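Local atomic coordinates of allantoicase (PDB entry 1O59), a protein that hydrolyses allantoate to (S)-ureidoglycolate and urea, a step of allantoin degradation that lets yeast use purines as secondary nitrogen sources. Residues H106-E111 and L162-N167; V125-L130 and E148-F153; K273-T278 and E323-I328; P286-V291 and V313-T318. All coordinates share one frame; numbering follows the deposited sequence. Where two conformers were deposited one is given.

Contact 1: H106-E111 and L162-N167; sequences HIIGGE and LFVRGN
Strands 105-113 and 160-164 pair antiparallel in a curled beta sheet, joined through Gly110 and Phe163. These two form a hydrogen-bonded pair, Gly110 N giving to Phe163 O at 2.9 Å and Phe163 N to Gly110 O at 3.0 Å. At Ile108, which with Gly109 forms a classic beta bulge facing Tyr193 of strand 186-196, the carbonyl O accepts from Arg165 N at 2.9 Å. The Phe163 ring covers its own partner: with CG in the crowded position between backbone N and carbonyl carbon (chi1 57°), it lies over Gly110, whose CA makes a CH-pi contact 3.8 Å from the ring centroid. A side chain on Gly110 would collide with CZ of that ring. An alanine at Phe163 would probably leave the Gly110 backbone without this cover and open a gap toward Phe153, which the ring also meets. On the other face Ile108 CD1 and Val164 CG1 lie side by side 3.7 Å apart, and Leu162 CD2 rests against the extended chain of Glu111, 3.8 Å from its CG. Helix 21-31 packs there through Phe24 and Ile28, while the Glu111 carboxylate pairs with Arg160. Arg165 CD comes within 3.3 Å of Ile107 O, and beyond it NE bonds to Ile149 O and NH1 to Gly168 O.

Contact 2: V125-L130 and E148-F153; sequences VSIEAL and EIVEKF
Ile127 and Val150 stand side by side on the inner face of this strand pair, pointing the same way. From the Ile127 backbone outward, CB lies 3.9 Å from Val150 CB. CG2 turns to the residue before Val150, approaching Ile149 CG1 at 4.2 Å. The other branch runs beside the valine: CG1 passes Val150 CB, and the tip, CD1, sits 4.0 Å from both Val150 CB and CG2. Phe190 and Leu192 of strand 186-196 pack on the same side chain.

The backbone across from this isoleucine is bulged. Ile127 O accepts two hydrogen bonds, from Ile149 N at 2.8 Å and from Val150 N at 2.9 Å, while Ile127 N gives one to Val150 O. Ile149 therefore shares one partner with Val150, and its CD1 reaches Ala129 CB. Farther along, Val125 and Phe153 exchange a pair of backbone bonds, and Val125 CG1 lies 4.0 Å from CZ at the tip of the phenylalanine.

The other face is polar. One water takes a hydrogen bond from Ser126 OG and gives one each to Glu128 OE2 and Glu148 OE1, lying between two carboxylates that would probably repel each other. Lys178 and Lys180 form salt bridges with Glu128, which probably offset its charge, and Ser126 OG also bonds to Tyr182 OH. Two residues facing one across an antiparallel pair make a classic beta bulge, here between strand 124-130 and the outermost strand, 147-154, of the first repeat's five-stranded sheet.

Contact 3: K273-T278 and E323-I328; sequences KIIVDT and EHVYEI
Five hydrogen bonds join Ile274 and Val276 to Tyr326 and His324, four of them in two reciprocal backbone pairs. The fifth comes from a side chain: Val276 O takes His324 N at 2.7 Å and His324 ND1 at 2.9 Å, the two donors reaching it from opposite faces of the carbonyl plane. The oxygen lies in the plane of the imidazole, at its edge, and NE2 bonds to Gly319 N, which fixes the ring's rotation. A leucine in place of His324 would probably leave Val276 O with one donor fewer and Gly319 N without this partner.

Apolar contacts line both faces. Val276 CG2 meets the edge of the Tyr326 ring at CE2, 4.0 Å away, and Ile274 CG1 touches Ile328 CG1. On the opposite face Ile275 CG1 lies 4.3 Å from Val325 CG2.

Among the charges, Asp277 OD2 and Glu323 OE1 are only 4.3 Å apart. A water donates to both, and Arg238 pairs with Asp277 OD1, which probably eases the repulsion. The unbroken register from Lys273–Glu327 to Asp277–Glu323 is that of a regular antiparallel pair, strands 270-277 and 323-331, in a sheet that packs against the one holding strands 288-294 and 309-317.

Contact 4: P286-V291 and V313-T318; sequences PQFITV and VGKSKT
An irregular antiparallel strand pair at the border of the second repeat's five-stranded sheet brings Phe288 against Lys315 and Lys317. Lys315 lies across one face of the ring: CE makes a CH-pi contact 3.6 Å from the ring centroid, offset toward the rim, and NZ a cation-pi contact at 4.2 Å, 23° off the normal. Its CG is anti to the backbone N (chi1 -169°), where it also touches Phe288 CG. Lys317 comes up to the ring with its backbone, CA lying 3.6 Å from Phe288 CD1.

The buried face is apolar. Ile289 CG2 packs on Thr318 CG2 at 3.6 Å, the two side chains crossing at about a right angle, and Ile289 CD1 approaches Val313 CG1. Next to them the CB atoms of Val291 and Val313 are 3.9 Å apart. Tyr326 of the neighbouring sheet covers Ile289, Val313 and Ser316.

Backbone bonds pair Ile289 with Ser316 and Val291 with Val313, so the register slips by one between them. Ser316 OG spans the irregular part by giving a bond to Gly314 O. At the other end Thr318 OG1 donates to Pro286 O at 2.6 Å, from well above the carbonyl plane, and Thr318 N gives a longer bond, 3.2 Å, to Gln287 O. A water donates to both Gln287 O and Thr318 O. Such a register shift is a beta bulge, here bending the outermost strand, 309-317, of one layer of a beta sandwich.

How the contacts relate
The four contacts fall into two groups, one in each allantoicase repeat. In both, one contact is nested within the loop closed by another: contact 2 inside contact 1, contact 4 inside contact 3. Each such pair has its centres 10 Å apart and joins two sheets face to face. In the first repeat Ile127 CD1 touches Phe163 CZ at 3.6 Å; in the second Tyr326 CB meets Val313 CG2 at 3.6 Å. Contacts 1 and 3 occupy matching strands, as do 2 and 4, consistent with a duplicated beta sandwich. Contacts 1 and 2 lie on the opposite side of the chain's centre from contacts 3 and 4, with contacts 1 and 3 about 25 Å apart at their nearest atoms.

Contact 1: H106-E111 and L162-N167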
# COMPACT_ATOMS: atom_id res chain seq x y z
N HIS A 106 -10.20 -5.48 6.59
CA HIS A 106 -11.48 -4.77 6.49
C HIS A 106 -11.33 -3.62 5.45
O HIS A 106 -10.38 -2.85 5.51
CB HIS A 106 -11.85 -4.18 7.85
CG HIS A 106 -12.14 -5.20 8.91
ND1 HIS A 106 -11.18 -5.66 9.78
CD2 HIS A 106 -13.29 -5.82 9.26
CE1 HIS A 106 -11.73 -6.52 10.63
NE2 HIS A 106 -13.01 -6.64 10.32
N ILE A 107 -12.26 -3.51 4.49
CA ILE A 107 -12.11 -2.53 3.37
C ILE A 107 -12.75 -1.18 3.63
O ILE A 107 -13.86 -1.11 4.14
CB ILE A 107 -12.66 -3.13 2.05
CG1 ILE A 107 -12.03 -4.49 1.77
CG2 ILE A 107 -12.40 -2.19 0.89
CD1 ILE A 107 -10.46 -4.45 1.73
N ILE A 108 -12.04 -0.11 3.29
CA ILE A 108 -12.55 1.25 3.46
C ILE A 108 -12.78 2.00 2.14
O ILE A 108 -13.68 2.83 2.02
CB ILE A 108 -11.62 2.09 4.40
CG1 ILE A 108 -12.11 3.54 4.49
CG2 ILE A 108 -10.15 2.04 3.97
CD1 ILE A 108 -13.51 3.66 5.12
N GLY A 109 -11.94 1.73 1.14
CA GLY A 109 -12.03 2.47 -0.10
C GLY A 109 -11.08 1.97 -1.12
O GLY A 109 -10.57 0.86 -1.00
N GLY A 110 -10.84 2.80 -2.13
CA GLY A 110 -9.97 2.41 -3.23
C GLY A 110 -9.77 3.45 -4.29
O GLY A 110 -10.26 4.58 -4.18
N GLU A 111 -9.02 3.06 -5.31
CA GLU A 111 -8.82 3.87 -6.51
C GLU A 111 -9.02 3.04 -7.78
O GLU A 111 -8.46 1.92 -7.93
CB GLU A 111 -7.42 4.51 -6.57
CG GLU A 111 -7.17 5.25 -7.91
CD GLU A 111 -5.78 5.90 -8.07
OE1 GLU A 111 -5.04 6.07 -7.07
OE2 GLU A 111 -5.44 6.26 -9.23
N LEU A 162 -11.17 8.26 -6.75
CA LEU A 162 -10.80 8.00 -5.38
C LEU A 162 -12.09 7.89 -4.59
O LEU A 162 -12.86 8.87 -4.46
CB LEU A 162 -9.96 9.17 -4.86
CG LEU A 162 -8.74 9.55 -5.71
CD1 LEU A 162 -8.05 10.75 -5.12
CD2 LEU A 162 -7.76 8.39 -5.84
N PHE A 163 -12.34 6.69 -4.07
CA PHE A 163 -13.60 6.40 -3.37
C PHE A 163 -13.42 5.83 -1.95
O PHE A 163 -12.43 5.13 -1.62
CB PHE A 163 -14.52 5.50 -4.23
CG PHE A 163 -13.89 4.22 -4.63
CD1 PHE A 163 -13.17 4.13 -5.84
CD2 PHE A 163 -13.96 3.10 -3.79
CE1 PHE A 163 -12.55 2.93 -6.21
CE2 PHE A 163 -13.33 1.91 -4.12
CZ PHE A 163 -12.61 1.81 -5.35
N VAL A 164 -14.40 6.17 -1.12
CA VAL A 164 -14.55 5.65 0.22
C VAL A 164 -15.96 5.08 0.29
O VAL A 164 -16.91 5.69 -0.20
CB VAL A 164 -14.41 6.79 1.26
CG1 VAL A 164 -14.62 6.27 2.70
CG2 VAL A 164 -13.05 7.48 1.11
N ARG A 165 -16.10 3.92 0.90
CA ARG A 165 -17.42 3.35 1.18
C ARG A 165 -18.22 4.26 2.09
O ARG A 165 -17.72 4.70 3.13
CB ARG A 165 -17.31 2.02 1.90
CG ARG A 165 -16.49 0.97 1.24
CD ARG A 165 -16.33 -0.23 2.12
NE ARG A 165 -17.49 -1.08 2.00
CZ ARG A 165 -18.46 -1.22 2.87
NH1 ARG A 165 -18.47 -0.58 4.03
NH2 ARG A 165 -19.44 -2.04 2.57
N GLY A 166 -19.48 4.47 1.74
CA GLY A 166 -20.37 5.24 2.60
C GLY A 166 -20.44 4.76 4.04
O GLY A 166 -20.59 5.58 4.97
N ASN A 167 -20.37 3.45 4.26
CA ASN A 167 -20.53 2.91 5.61
C ASN A 167 -19.20 2.73 6.30
O ASN A 167 -19.15 2.14 7.37
CB ASN A 167 -21.29 1.58 5.57
CG ASN A 167 -22.77 1.77 5.26
OD1 ASN A 167 -23.48 2.57 5.89
ND2 ASN A 167 -23.25 1.02 4.27

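Contact 2: V125-L130 and E148-F153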
# COMPACT_ATOMS: atom_id res chain seq x y z
N VAL A 125 -18.00 0.06 -12.67
CA VAL A 125 -17.23 -0.88 -11.90
C VAL A 125 -18.05 -1.20 -10.65
O VAL A 125 -18.79 -0.35 -10.13
CB VAL A 125 -15.86 -0.24 -11.54
CG1 VAL A 125 -15.27 -0.83 -10.32
CG2 VAL A 125 -14.84 -0.37 -12.72
N SER A 126 -17.96 -2.45 -10.20
CA SER A 126 -18.35 -2.80 -8.84
C SER A 126 -17.23 -3.69 -8.25
O SER A 126 -16.39 -4.24 -8.98
CB SER A 126 -19.76 -3.41 -8.76
OG SER A 126 -19.85 -4.74 -9.26
N ILE A 127 -17.22 -3.77 -6.91
CA ILE A 127 -16.26 -4.60 -6.19
C ILE A 127 -16.94 -5.50 -5.18
O ILE A 127 -17.82 -5.08 -4.41
CB ILE A 127 -15.20 -3.73 -5.51
CG1 ILE A 127 -14.63 -2.70 -6.51
CG2 ILE A 127 -14.06 -4.61 -4.98
CD1 ILE A 127 -13.80 -1.58 -5.84
N GLU A 128 -16.51 -6.76 -5.20
CA GLU A 128 -16.92 -7.80 -4.25
C GLU A 128 -15.68 -8.34 -3.56
O GLU A 128 -14.54 -8.13 -4.03
CB GLU A 128 -17.62 -8.92 -4.96
CG GLU A 128 -18.73 -8.45 -5.91
CD GLU A 128 -19.57 -9.58 -6.48
OE1 GLU A 128 -19.17 -10.75 -6.42
OE2 GLU A 128 -20.66 -9.29 -7.03
N ALA A 129 -15.90 -9.00 -2.43
CA ALA A 129 -14.81 -9.60 -1.67
C ALA A 129 -15.22 -10.92 -1.06
O ALA A 129 -16.40 -11.21 -0.90
CB ALA A 129 -14.33 -8.65 -0.58
N LEU A 130 -14.24 -11.74 -0.74
CA LEU A 130 -14.48 -12.91 0.09
C LEU A 130 -13.36 -13.24 1.08
O LEU A 130 -12.22 -12.76 0.98
CB LEU A 130 -14.87 -14.13 -0.77
CG LEU A 130 -13.92 -14.98 -1.63
CD1 LEU A 130 -12.83 -15.75 -0.82
CD2 LEU A 130 -14.79 -15.98 -2.41
N GLU A 148 -20.64 -8.30 -2.25
CA GLU A 148 -20.44 -6.94 -2.75
C GLU A 148 -20.10 -5.92 -1.65
O GLU A 148 -20.78 -5.80 -0.63
CB GLU A 148 -21.67 -6.45 -3.51
CG GLU A 148 -21.44 -5.13 -4.20
CD GLU A 148 -22.71 -4.57 -4.80
OE1 GLU A 148 -22.88 -4.75 -6.01
OE2 GLU A 148 -23.50 -3.94 -4.06
N ILE A 149 -19.03 -5.18 -1.86
CA ILE A 149 -18.59 -4.19 -0.88
C ILE A 149 -18.52 -2.78 -1.48
O ILE A 149 -18.56 -1.79 -0.73
CB ILE A 149 -17.25 -4.61 -0.27
CG1 ILE A 149 -16.20 -4.83 -1.34
CG2 ILE A 149 -17.41 -5.88 0.56
CD1 ILE A 149 -14.83 -4.83 -0.77
N VAL A 150 -18.44 -2.69 -2.81
CA VAL A 150 -18.61 -1.42 -3.48
C VAL A 150 -19.57 -1.58 -4.62
O VAL A 150 -19.28 -2.27 -5.60
CB VAL A 150 -17.28 -0.87 -3.98
CG1 VAL A 150 -17.49 0.46 -4.70
CG2 VAL A 150 -16.29 -0.75 -2.79
N GLU A 151 -20.73 -0.94 -4.47
CA GLU A 151 -21.79 -0.93 -5.46
C GLU A 151 -21.33 -0.32 -6.78
O GLU A 151 -20.39 0.46 -6.83
CB GLU A 151 -23.00 -0.15 -4.94
CG GLU A 151 -22.79 1.37 -4.99
CD GLU A 151 -23.53 2.16 -3.89
OE1 GLU A 151 -24.73 2.58 -4.10
OE2 GLU A 151 -22.86 2.36 -2.82
N LYS A 152 -22.07 -0.67 -7.83
CA LYS A 152 -21.78 -0.27 -9.20
C LYS A 152 -21.72 1.25 -9.31
O LYS A 152 -22.63 1.94 -8.89
CB LYS A 152 -22.85 -0.86 -10.13
CG LYS A 152 -22.54 -0.78 -11.60
CD LYS A 152 -23.81 -0.90 -12.46
CE LYS A 152 -23.82 -2.11 -13.40
NZ LYS A 152 -24.97 -2.05 -14.40
N PHE A 153 -20.64 1.76 -9.87
CA PHE A 153 -20.53 3.18 -10.11
C PHE A 153 -19.88 3.48 -11.44
O PHE A 153 -19.06 2.72 -11.93
CB PHE A 153 -19.77 3.89 -8.97
CG PHE A 153 -18.30 3.49 -8.85
CD1 PHE A 153 -17.32 4.12 -9.62
CD2 PHE A 153 -17.90 2.53 -7.92
CE1 PHE A 153 -15.99 3.76 -9.48
CE2 PHE A 153 -16.59 2.18 -7.76
CZ PHE A 153 -15.62 2.79 -8.54
O HOH W 1 -20.90 -6.51 -7.25

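Contact 3: K273-T278 and E323-I328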
# COMPACT_ATOMS: atom_id res chain seq x y z
N LYS A 273 15.01 -4.91 18.87
CA LYS A 273 15.90 -4.75 17.74
C LYS A 273 15.24 -3.83 16.73
O LYS A 273 14.08 -4.04 16.35
CB LYS A 273 16.11 -6.12 17.10
CG LYS A 273 17.47 -6.36 16.51
CD LYS A 273 17.38 -7.42 15.38
CE LYS A 273 17.08 -8.87 15.82
NZ LYS A 273 16.14 -9.57 14.85
N ILE A 274 15.96 -2.80 16.31
CA ILE A 274 15.54 -1.98 15.19
C ILE A 274 16.54 -2.10 14.03
O ILE A 274 17.74 -2.10 14.22
CB ILE A 274 15.31 -0.53 15.62
CG1 ILE A 274 14.18 -0.49 16.66
CG2 ILE A 274 14.98 0.32 14.41
CD1 ILE A 274 13.75 0.91 17.13
N ILE A 275 15.99 -2.27 12.84
CA ILE A 275 16.79 -2.42 11.62
C ILE A 275 16.44 -1.32 10.61
O ILE A 275 15.30 -1.15 10.25
CB ILE A 275 16.56 -3.81 10.98
CG1 ILE A 275 16.75 -4.93 12.01
CG2 ILE A 275 17.50 -3.99 9.79
CD1 ILE A 275 16.50 -6.32 11.43
N VAL A 276 17.46 -0.59 10.19
CA VAL A 276 17.32 0.41 9.14
C VAL A 276 18.16 -0.05 7.95
O VAL A 276 19.38 -0.24 8.04
CB VAL A 276 17.74 1.77 9.66
CG1 VAL A 276 17.61 2.83 8.61
CG2 VAL A 276 16.90 2.15 10.82
N ASP A 277 17.46 -0.26 6.83
CA ASP A 277 18.02 -0.88 5.64
C ASP A 277 18.11 0.11 4.49
O ASP A 277 17.09 0.63 4.03
CB ASP A 277 17.13 -2.04 5.24
CG ASP A 277 17.74 -2.93 4.19
OD1 ASP A 277 18.87 -2.69 3.67
OD2 ASP A 277 17.14 -3.97 3.88
N THR A 278 19.34 0.36 4.04
CA THR A 278 19.60 1.25 2.90
C THR A 278 19.90 0.49 1.60
O THR A 278 20.55 1.02 0.72
CB THR A 278 20.78 2.16 3.23
OG1 THR A 278 21.90 1.37 3.66
CG2 THR A 278 20.45 3.06 4.44
N GLU A 323 21.76 -3.39 5.94
CA GLU A 323 20.92 -3.49 7.09
C GLU A 323 21.72 -3.09 8.31
O GLU A 323 22.68 -3.78 8.71
CB GLU A 323 20.41 -4.91 7.24
CG GLU A 323 19.57 -5.44 6.09
CD GLU A 323 18.93 -6.79 6.43
OE1 GLU A 323 17.87 -6.78 7.10
OE2 GLU A 323 19.51 -7.86 6.06
N HIS A 324 21.35 -1.95 8.89
CA HIS A 324 21.91 -1.47 10.17
C HIS A 324 21.02 -1.97 11.30
O HIS A 324 19.84 -1.72 11.30
CB HIS A 324 21.95 0.05 10.20
CG HIS A 324 22.67 0.67 9.05
ND1 HIS A 324 22.08 0.87 7.82
CD2 HIS A 324 23.93 1.16 8.94
CE1 HIS A 324 22.94 1.45 7.01
NE2 HIS A 324 24.08 1.63 7.66
N VAL A 325 21.62 -2.68 12.24
CA VAL A 325 20.89 -3.37 13.30
C VAL A 325 21.21 -2.73 14.66
O VAL A 325 22.34 -2.80 15.14
CB VAL A 325 21.28 -4.89 13.35
CG1 VAL A 325 20.57 -5.59 14.54
CG2 VAL A 325 20.97 -5.57 12.01
N TYR A 326 20.20 -2.11 15.27
CA TYR A 326 20.32 -1.49 16.57
C TYR A 326 19.64 -2.38 17.60
O TYR A 326 18.43 -2.57 17.57
CB TYR A 326 19.72 -0.08 16.54
CG TYR A 326 20.29 0.72 15.41
CD1 TYR A 326 21.61 1.15 15.43
CD2 TYR A 326 19.56 0.95 14.27
CE1 TYR A 326 22.15 1.86 14.37
CE2 TYR A 326 20.08 1.65 13.19
CZ TYR A 326 21.36 2.11 13.23
OH TYR A 326 21.84 2.83 12.15
N GLU A 327 20.43 -2.95 18.49
CA GLU A 327 19.85 -3.74 19.57
C GLU A 327 19.46 -2.81 20.70
O GLU A 327 20.26 -2.03 21.18
CB GLU A 327 20.77 -4.89 19.98
CG GLU A 327 20.48 -6.12 19.11
CD GLU A 327 21.69 -7.00 18.79
OE1 GLU A 327 22.60 -7.09 19.65
OE2 GLU A 327 21.70 -7.64 17.69
N ILE A 328 18.18 -2.83 21.02
CA ILE A 328 17.54 -1.88 21.92
C ILE A 328 17.29 -2.59 23.23
O ILE A 328 17.67 -2.10 24.27
CB ILE A 328 16.20 -1.34 21.29
CG1 ILE A 328 16.46 -0.61 19.99
CG2 ILE A 328 15.52 -0.34 22.20
CD1 ILE A 328 17.59 0.42 20.10
O HOH W 2 15.21 -5.86 5.42

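Contact 4: P286-V291 and V313-T318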
# COMPACT_ATOMS: atom_id res chain seq x y z
N PRO A 286 21.38 8.01 3.75
CA PRO A 286 21.53 9.16 4.67
C PRO A 286 22.91 9.16 5.28
O PRO A 286 23.58 8.13 5.31
CB PRO A 286 20.46 8.93 5.71
CG PRO A 286 19.55 7.92 5.10
CD PRO A 286 20.38 7.05 4.23
N GLN A 287 23.34 10.32 5.74
CA GLN A 287 24.61 10.39 6.41
C GLN A 287 24.48 9.86 7.83
O GLN A 287 25.39 9.20 8.33
CB GLN A 287 25.12 11.83 6.41
CG GLN A 287 26.43 11.99 7.05
CD GLN A 287 26.92 13.37 6.95
OE1 GLN A 287 26.13 14.30 6.78
NE2 GLN A 287 28.22 13.53 7.02
N PHE A 288 23.33 10.16 8.47
CA PHE A 288 23.01 9.64 9.79
C PHE A 288 21.55 9.35 9.86
O PHE A 288 20.79 9.79 9.00
CB PHE A 288 23.25 10.68 10.89
CG PHE A 288 24.66 11.17 10.99
CD1 PHE A 288 25.63 10.40 11.63
CD2 PHE A 288 25.01 12.42 10.50
CE1 PHE A 288 26.93 10.86 11.76
CE2 PHE A 288 26.31 12.89 10.62
CZ PHE A 288 27.26 12.10 11.25
N ILE A 289 21.15 8.64 10.92
CA ILE A 289 19.73 8.43 11.25
C ILE A 289 19.50 8.47 12.77
O ILE A 289 20.41 8.29 13.55
CB ILE A 289 19.15 7.07 10.66
CG1 ILE A 289 19.77 5.85 11.32
CG2 ILE A 289 19.30 6.99 9.13
CD1 ILE A 289 19.04 5.35 12.53
N THR A 290 18.26 8.73 13.14
CA THR A 290 17.78 8.47 14.50
C THR A 290 16.42 7.79 14.40
O THR A 290 15.77 7.85 13.39
CB THR A 290 17.65 9.79 15.36
OG1 THR A 290 16.67 10.67 14.79
CG2 THR A 290 18.93 10.61 15.40
N VAL A 291 16.01 7.14 15.48
CA VAL A 291 14.69 6.58 15.56
C VAL A 291 14.13 6.97 16.93
O VAL A 291 14.78 6.72 17.94
CB VAL A 291 14.69 5.06 15.42
CG1 VAL A 291 13.26 4.52 15.43
CG2 VAL A 291 15.44 4.62 14.15
N VAL A 313 16.80 5.08 18.90
CA VAL A 313 18.14 5.13 18.34
C VAL A 313 18.63 6.57 18.23
O VAL A 313 17.97 7.43 17.66
CB VAL A 313 18.23 4.41 16.98
CG1 VAL A 313 19.65 4.48 16.44
CG2 VAL A 313 17.79 2.96 17.11
N GLY A 314 19.79 6.82 18.85
CA GLY A 314 20.48 8.09 18.79
C GLY A 314 21.23 8.22 17.50
O GLY A 314 21.23 7.30 16.69
N LYS A 315 21.84 9.39 17.30
CA LYS A 315 22.45 9.74 16.01
C LYS A 315 23.45 8.67 15.65
O LYS A 315 24.38 8.41 16.41
CB LYS A 315 23.11 11.13 16.09
CG LYS A 315 23.54 11.73 14.75
CD LYS A 315 23.86 13.21 14.92
CE LYS A 315 24.61 13.80 13.71
NZ LYS A 315 25.81 14.66 14.09
N SER A 316 23.24 8.02 14.50
CA SER A 316 23.99 6.85 14.10
C SER A 316 24.41 7.02 12.67
O SER A 316 23.57 7.29 11.81
CB SER A 316 23.12 5.59 14.20
OG SER A 316 22.85 5.25 15.54
N LYS A 317 25.71 6.84 12.42
CA LYS A 317 26.27 6.92 11.08
C LYS A 317 25.76 5.73 10.23
O LYS A 317 25.77 4.60 10.69
CB LYS A 317 27.82 6.92 11.11
CG LYS A 317 28.44 7.50 9.86
CD LYS A 317 29.99 7.49 9.81
CE LYS A 317 30.54 8.33 8.59
NZ LYS A 317 29.98 9.78 8.56
N THR A 318 25.31 6.04 9.01
CA THR A 318 24.77 5.05 8.07
C THR A 318 25.64 4.89 6.82
O THR A 318 26.44 5.78 6.45
CB THR A 318 23.28 5.37 7.66
OG1 THR A 318 23.08 6.78 7.43
CG2 THR A 318 22.32 5.04 8.81
O HOH W 3 27.53 8.36 6.92